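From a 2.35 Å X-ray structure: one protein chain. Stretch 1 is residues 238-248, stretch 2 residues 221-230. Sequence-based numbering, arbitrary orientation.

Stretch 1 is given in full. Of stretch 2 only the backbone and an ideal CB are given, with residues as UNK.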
# COMPACT_ATOMS: atom_id res chain seq x y z
N LEU A 238 1.40 9.09 1.57
CA LEU A 238 0.38 8.11 1.09
C LEU A 238 1.05 7.04 0.22
O LEU A 238 0.61 5.88 0.29
CB LEU A 238 -0.72 8.82 0.30
CG LEU A 238 -1.88 9.40 1.13
CD1 LEU A 238 -3.09 9.66 0.24
CD2 LEU A 238 -2.26 8.49 2.28
N VAL A 239 2.07 7.41 -0.56
CA VAL A 239 2.80 6.48 -1.47
C VAL A 239 3.66 5.54 -0.62
O VAL A 239 3.71 4.34 -0.95
CB VAL A 239 3.64 7.25 -2.52
CG1 VAL A 239 4.41 6.30 -3.43
CG2 VAL A 239 2.78 8.20 -3.34
N ARG A 240 4.29 6.05 0.44
CA ARG A 240 5.07 5.26 1.43
C ARG A 240 4.19 4.13 2.00
O ARG A 240 4.71 3.01 2.14
CB ARG A 240 5.59 6.14 2.58
CG ARG A 240 6.78 7.01 2.20
CD ARG A 240 7.58 7.46 3.41
NE ARG A 240 6.91 8.51 4.17
CZ ARG A 240 6.85 9.80 3.82
NH1 ARG A 240 7.41 10.22 2.70
NH2 ARG A 240 6.21 10.66 4.60
N LYS A 241 2.93 4.43 2.33
CA LYS A 241 1.96 3.44 2.88
C LYS A 241 1.73 2.34 1.85
O LYS A 241 1.94 1.16 2.20
CB LYS A 241 0.63 4.09 3.26
CG LYS A 241 0.68 5.19 4.31
CD LYS A 241 1.67 4.95 5.44
CE LYS A 241 1.61 6.03 6.49
NZ LYS A 241 2.40 5.69 7.70
N VAL A 242 1.34 2.71 0.62
CA VAL A 242 0.94 1.76 -0.47
C VAL A 242 2.03 0.68 -0.60
O VAL A 242 1.69 -0.51 -0.48
CB VAL A 242 0.71 2.47 -1.81
CG1 VAL A 242 0.38 1.48 -2.92
CG2 VAL A 242 -0.38 3.53 -1.73
N PHE A 243 3.28 1.10 -0.82
CA PHE A 243 4.41 0.19 -1.15
C PHE A 243 4.78 -0.65 0.08
O PHE A 243 5.08 -1.85 -0.10
CB PHE A 243 5.57 0.98 -1.75
CG PHE A 243 5.33 1.40 -3.18
CD1 PHE A 243 5.20 0.44 -4.18
CD2 PHE A 243 5.21 2.73 -3.52
CE1 PHE A 243 4.96 0.82 -5.49
CE2 PHE A 243 4.97 3.11 -4.83
CZ PHE A 243 4.85 2.15 -5.82
N THR A 244 4.73 -0.06 1.28
CA THR A 244 4.96 -0.76 2.57
C THR A 244 3.92 -1.89 2.71
O THR A 244 4.32 -3.00 3.08
CB THR A 244 4.92 0.20 3.77
OG1 THR A 244 5.90 1.21 3.56
CG2 THR A 244 5.18 -0.49 5.09
N GLN A 245 2.65 -1.60 2.41
CA GLN A 245 1.54 -2.59 2.46
C GLN A 245 1.71 -3.64 1.35
O GLN A 245 1.29 -4.79 1.56
CB GLN A 245 0.18 -1.89 2.36
CG GLN A 245 -0.19 -1.10 3.61
CD GLN A 245 -1.67 -0.87 3.75
OE1 GLN A 245 -2.40 -0.72 2.77
NE2 GLN A 245 -2.15 -0.85 4.99
N ILE A 246 2.31 -3.26 0.21
CA ILE A 246 2.52 -4.16 -0.96
C ILE A 246 3.70 -5.10 -0.68
O ILE A 246 3.61 -6.28 -1.06
CB ILE A 246 2.72 -3.34 -2.25
CG1 ILE A 246 1.41 -2.69 -2.71
CG2 ILE A 246 3.34 -4.18 -3.36
CD1 ILE A 246 0.45 -3.64 -3.38
N PHE A 247 4.78 -4.60 -0.06
CA PHE A 247 5.96 -5.41 0.32
C PHE A 247 5.56 -6.39 1.42
O PHE A 247 6.07 -7.53 1.42
CB PHE A 247 7.15 -4.52 0.70
CG PHE A 247 8.06 -4.18 -0.46
CD1 PHE A 247 7.56 -3.50 -1.57
CD2 PHE A 247 9.40 -4.53 -0.45
CE1 PHE A 247 8.39 -3.19 -2.64
CE2 PHE A 247 10.23 -4.22 -1.51
CZ PHE A 247 9.72 -3.55 -2.61
N SER A 248 4.67 -5.97 2.32
CA SER A 248 3.95 -6.84 3.29
C SER A 248 3.36 -8.05 2.55
O SER A 248 3.63 -9.19 2.96
CB SER A 248 2.90 -6.07 4.05
OG SER A 248 1.74 -6.86 4.27
N UNK A 221 6.56 -3.22 -12.62
CA UNK A 221 5.17 -2.94 -12.14
C UNK A 221 5.21 -1.99 -10.94
O UNK A 221 4.39 -1.07 -10.90
CB UNK A 221 4.45 -4.23 -11.75
N UNK A 222 6.15 -2.19 -10.00
CA UNK A 222 6.33 -1.28 -8.83
C UNK A 222 6.62 0.14 -9.34
O UNK A 222 5.96 1.07 -8.85
CB UNK A 222 7.47 -1.76 -7.92
N UNK A 223 7.54 0.28 -10.30
CA UNK A 223 8.01 1.58 -10.85
C UNK A 223 6.87 2.27 -11.63
O UNK A 223 6.77 3.50 -11.52
CB UNK A 223 9.22 1.37 -11.76
N UNK A 224 6.07 1.51 -12.39
CA UNK A 224 4.90 2.02 -13.14
C UNK A 224 3.98 2.80 -12.18
O UNK A 224 3.70 3.98 -12.46
CB UNK A 224 4.13 0.87 -13.80
N UNK A 225 3.56 2.15 -11.09
CA UNK A 225 2.62 2.71 -10.08
C UNK A 225 3.31 3.87 -9.35
O UNK A 225 2.64 4.90 -9.11
CB UNK A 225 2.18 1.64 -9.08
N UNK A 226 4.60 3.73 -9.03
CA UNK A 226 5.40 4.81 -8.39
C UNK A 226 5.37 6.06 -9.29
O UNK A 226 5.03 7.14 -8.78
CB UNK A 226 6.84 4.36 -8.15
N UNK A 227 5.68 5.91 -10.58
CA UNK A 227 5.80 7.03 -11.55
C UNK A 227 4.42 7.64 -11.84
O UNK A 227 4.36 8.87 -12.05
CB UNK A 227 6.44 6.55 -12.85
N UNK A 228 3.37 6.81 -11.83
CA UNK A 228 1.96 7.22 -12.07
C UNK A 228 1.48 8.11 -10.92
O UNK A 228 0.66 9.02 -11.18
CB UNK A 228 1.05 6.00 -12.21
N UNK A 229 1.94 7.84 -9.70
CA UNK A 229 1.55 8.60 -8.49
C UNK A 229 2.46 9.82 -8.33
O UNK A 229 2.00 10.82 -7.76
CB UNK A 229 1.62 7.72 -7.24
N UNK A 230 3.69 9.76 -8.85
CA UNK A 230 4.64 10.90 -8.88
C UNK A 230 4.16 11.92 -9.93
O UNK A 230 4.23 13.13 -9.65
CB UNK A 230 6.06 10.43 -9.20

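The two helices run nearly antiparallel, their N-to-C directions 165° apart and their axes 11.3 Å apart at closest approach. Stretch 1 offers an apolar surface of V239, F243, I246 and F247, with no side-chain donor or acceptor among these residues, so the atoms packed against it should be apolar.

Position 221 has nothing of stretch 1 within 5.5 Å of its ideal CB, so this contact sets little limit on it. The residue is S221, whose OG is hydrogen-bonded elsewhere in the structure.

At 222 CA-to-CB points sideways, yet the ideal CB lies 4.3 Å from F243 CE1, with I246 and F247 within reach of a longer chain. An apolar residue that extends beyond CB, such as leucine or methionine, would suit. It is L222, with chi1 m and chi2 t, and its end swings nearer: CD2 lies 4.1 Å from both F243 CE1 and I246 CG2, while CD1 comes 3.7 Å from F247 CE1. One forked side chain thus touches three residues.

Positions 223 and 224 point away and sideways, respectively, with no partner in stretch 1; polar residues are easily accommodated. They are N223 and S224.

Position 225 directs CA-to-CB toward stretch 1, and its ideal CB is 4.2 Å from F243 CZ. Small residues would fit, as would larger ones that turn aside. Y225 does the latter: its CB lies 4.3 Å from F243 CZ, but the end of the side chain leads away, and its OH is hydrogen-bonded elsewhere.

At 226 the ideal CB is only 3.8 Å from F243 CZ, and the ring tip meets the backbone, CZ lying 3.6 Å from the N of 226. With CA-to-CB sideways, alanine or a branched aliphatic residue could pack beside the ring. The residue is L226: its CB stays 3.8 Å from F243 CZ, and CD1 reaches to 4.0 Å from V239 CG1.

Neither 227 nor 228 has stretch 1 near its ideal CB, so many types are possible. They are N227 and L228, both without contact here.

Position 229 points toward stretch 1, its CA 7.4 Å from V239 CA and its ideal CB 4.1 Å from V239 CG2. A long, slender apolar chain could extend to F243, though leucine or isoleucine is also plausible. It is M229, with rotamers m, t, m; its terminal CE lies 3.7 Å from V239 CG1 and 3.5 Å from F243 CE2, joining two residues one helical turn apart.

Position 230 points sideways, beyond close contact, and tolerates a long polar chain. It is K230. No hydrogen bond crosses the finished contact.

Stretch 2, residues 221-230: SLNSYLNLMK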
# COMPACT_ATOMS: atom_id res chain seq x y z
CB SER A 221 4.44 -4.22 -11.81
OG SER A 221 4.18 -4.97 -12.99
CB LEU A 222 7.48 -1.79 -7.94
CG LEU A 222 7.23 -3.10 -7.19
CD1 LEU A 222 8.44 -3.47 -6.36
CD2 LEU A 222 6.00 -3.01 -6.31
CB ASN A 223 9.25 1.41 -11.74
CG ASN A 223 10.55 1.45 -10.97
OD1 ASN A 223 10.63 2.01 -9.88
ND2 ASN A 223 11.60 0.86 -11.53
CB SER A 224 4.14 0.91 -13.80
OG SER A 224 4.99 0.16 -14.65
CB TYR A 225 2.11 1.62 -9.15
CG TYR A 225 1.07 0.72 -9.77
CD1 TYR A 225 1.42 -0.22 -10.73
CD2 TYR A 225 -0.27 0.80 -9.42
CE1 TYR A 225 0.49 -1.05 -11.32
CE2 TYR A 225 -1.22 -0.02 -10.00
CZ TYR A 225 -0.84 -0.95 -10.95
OH TYR A 225 -1.76 -1.77 -11.53
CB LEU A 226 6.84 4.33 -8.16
CG LEU A 226 7.80 5.36 -7.57
CD1 LEU A 226 7.26 5.95 -6.28
CD2 LEU A 226 9.17 4.74 -7.34
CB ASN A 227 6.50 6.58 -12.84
CG ASN A 227 7.95 6.21 -12.64
OD1 ASN A 227 8.65 6.85 -11.86
ND2 ASN A 227 8.42 5.20 -13.35
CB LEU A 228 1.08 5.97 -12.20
CG LEU A 228 -0.42 6.23 -12.32
CD1 LEU A 228 -0.74 7.07 -13.55
CD2 LEU A 228 -1.18 4.91 -12.36
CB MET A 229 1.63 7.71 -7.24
CG MET A 229 0.52 6.68 -7.19
SD MET A 229 0.49 5.75 -5.64
CE MET A 229 2.02 4.82 -5.78
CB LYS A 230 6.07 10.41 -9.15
CG LYS A 230 6.71 9.69 -7.97
CD LYS A 230 8.08 9.13 -8.28
CE LYS A 230 9.14 10.20 -8.41
NZ LYS A 230 10.50 9.61 -8.48
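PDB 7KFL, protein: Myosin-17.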